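PDB 5GVJ: enoyl-[acyl-carrier-protein] reductase [FMN] from Thermotoga maritima, which probably reduces the double bond of enoyl-acyl-carrier-protein substrates with NADH, using FMN as its flavin cofactor. Local coordinates for residues Ala135-Gly140 with Ile168-Ile173. The protein carries 1 engineered substitution. Residues are numbered along the deposited sequence; the frame is centred on the assembly and turned at random.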
loop_
_atom_site.group_PDB
_atom_site.type_symbol
_atom_site.label_atom_id
_atom_site.label_comp_id
_atom_site.label_asym_id
_atom_site.label_seq_id
_atom_site.Cartn_x
_atom_site.Cartn_y
_atom_site.Cartn_z
ATOM N N ALA A 135 3.154 -9.492 -19.522
ATOM C CA ALA A 135 2.539 -8.736 -18.440
ATOM C C ALA A 135 3.561 -8.708 -17.320
ATOM O O ALA A 135 4.593 -9.369 -17.400
ATOM C CB ALA A 135 1.216 -9.370 -17.981
ATOM N N VAL A 136 3.278 -7.935 -16.273
ATOM C CA VAL A 136 4.168 -7.890 -15.120
ATOM C C VAL A 136 3.342 -7.932 -13.856
ATOM O O VAL A 136 2.230 -7.394 -13.800
ATOM C CB VAL A 136 5.089 -6.649 -15.108
ATOM C CG1 VAL A 136 5.984 -6.654 -16.319
ATOM C CG2 VAL A 136 4.266 -5.376 -15.036
ATOM N N ILE A 137 3.886 -8.596 -12.850
ATOM C CA ILE A 137 3.336 -8.588 -11.509
ATOM C C ILE A 137 4.110 -7.534 -10.735
ATOM O O ILE A 137 5.343 -7.607 -10.631
ATOM C CB ILE A 137 3.443 -9.971 -10.846
ATOM C CG1 ILE A 137 2.561 -11.000 -11.579
ATOM C CG2 ILE A 137 3.017 -9.890 -9.377
ATOM C CD1 ILE A 137 3.021 -12.448 -11.412
ATOM N N ALA A 138 3.402 -6.526 -10.239
ATOM C CA ALA A 138 4.006 -5.489 -9.419
ATOM C C ALA A 138 3.737 -5.893 -7.981
ATOM O O ALA A 138 2.593 -5.863 -7.529
ATOM C CB ALA A 138 3.420 -4.119 -9.749
ATOM N N GLU A 139 4.773 -6.315 -7.277
ATOM C CA GLU A 139 4.597 -6.913 -5.958
ATOM C C GLU A 139 5.056 -5.938 -4.883
ATOM O O GLU A 139 6.259 -5.691 -4.740
ATOM C CB GLU A 139 5.364 -8.230 -5.859
ATOM C CG GLU A 139 5.227 -8.886 -4.500
ATOM C CD GLU A 139 5.885 -10.250 -4.460
ATOM O OE1 GLU A 139 7.096 -10.330 -4.178
ATOM O OE2 GLU A 139 5.182 -11.237 -4.730
ATOM N N GLY A 140 4.104 -5.406 -4.115
ATOM C CA GLY A 140 4.444 -4.518 -3.021
ATOM C C GLY A 140 5.036 -5.255 -1.834
ATOM O O GLY A 140 4.818 -6.456 -1.622
ATOM N N ILE A 168 -0.255 -6.753 -13.044
ATOM C CA ILE A 168 -0.953 -7.551 -12.048
ATOM C C ILE A 168 -0.441 -7.116 -10.682
ATOM O O ILE A 168 0.776 -7.063 -10.460
ATOM C CB ILE A 168 -0.738 -9.056 -12.288
ATOM C CG1 ILE A 168 -1.175 -9.416 -13.713
ATOM C CG2 ILE A 168 -1.497 -9.885 -11.265
ATOM C CD1 ILE A 168 -0.865 -10.853 -14.126
ATOM N N ALA A 169 -1.360 -6.761 -9.786
ATOM C CA ALA A 169 -0.991 -6.268 -8.464
ATOM C C ALA A 169 -0.868 -7.437 -7.496
ATOM O O ALA A 169 -1.732 -8.314 -7.479
ATOM C CB ALA A 169 -2.032 -5.280 -7.950
ATOM N N ALA A 170 0.208 -7.446 -6.702
ATOM C CA ALA A 170 0.422 -8.458 -5.674
ATOM C C ALA A 170 0.900 -7.789 -4.392
ATOM O O ALA A 170 1.668 -6.827 -4.438
ATOM C CB ALA A 170 1.448 -9.508 -6.113
ATOM N N GLY A 171 0.467 -8.328 -3.255
ATOM C CA GLY A 171 0.850 -7.815 -1.961
ATOM C C GLY A 171 -0.265 -7.006 -1.336
ATOM O O GLY A 171 -0.624 -5.941 -1.853
ATOM N N GLY A 172 -0.818 -7.507 -0.228
ATOM C CA GLY A 172 -1.863 -6.821 0.504
ATOM C C GLY A 172 -3.270 -7.058 0.008
ATOM O O GLY A 172 -4.202 -6.423 0.507
ATOM N N ILE A 173 -3.470 -7.958 -0.950
ATOM C CA ILE A 173 -4.769 -8.133 -1.575
ATOM C C ILE A 173 -5.359 -9.443 -1.087
ATOM O O ILE A 173 -4.799 -10.514 -1.342
ATOM C CB ILE A 173 -4.665 -8.107 -3.105
ATOM C CG1 ILE A 173 -3.951 -6.825 -3.547
ATOM C CG2 ILE A 173 -6.057 -8.171 -3.708
ATOM C CD1 ILE A 173 -3.349 -6.910 -4.913
#
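Ala170 O takes a hydrogen bond from Gly140 N at 2.8 Å and a C-H...O contact from Glu139 CA; Thr152 OG1, in helix 152-162, adds a weak hydrogen bond. Ile168 O, two residues earlier, repeats the pattern: Ala138 N donates to it over 2.7 Å, and the CA of Ile137 lies 3.2 Å away. Strand 167-170 donates in return, Ile168 N to Val136 O ahead of these and Ala170 N to Ala138 O between them, giving the alternating ladder of parallel strands.

Ile137, Glu139, Ile168 and Ala170 point to one face of the sheet. Ile137 CG2, anti to the backbone N, settles 3.6 Å from Ala170 CB, where a small methyl suits the close neighbour. Its CG1 meets Ile168 CB at 3.9 Å. Glu139 packs its CB 4.1 Å from that same Ala170 CB. Its CG is anti to the backbone N (chi1 179°), and the chain runs on extended, carrying the carboxylate beyond the methyl. The other face holds Ala138 and Ala169, whose short side chains let helix 152-162 lie close, through Leu155 and Val156.

At the C-terminal ends Gly171 has a phi of 103°, and a CB there would strike Gly140 O, so glycine fits. Glu139 and Gly172 bind FMN in another structure of this protein, and Ile137 and Ala170 touch Gln191, a further FMN residue, consistent with the C-terminal strand ends of a TIM-barrel-like flavoprotein forming the cofactor site. Helix 152-162 connects the two strands as a beta-alpha-beta crossover, and the pair is flanked by strand 114-119 beside 136-139 and strand 189-191 beside 167-170.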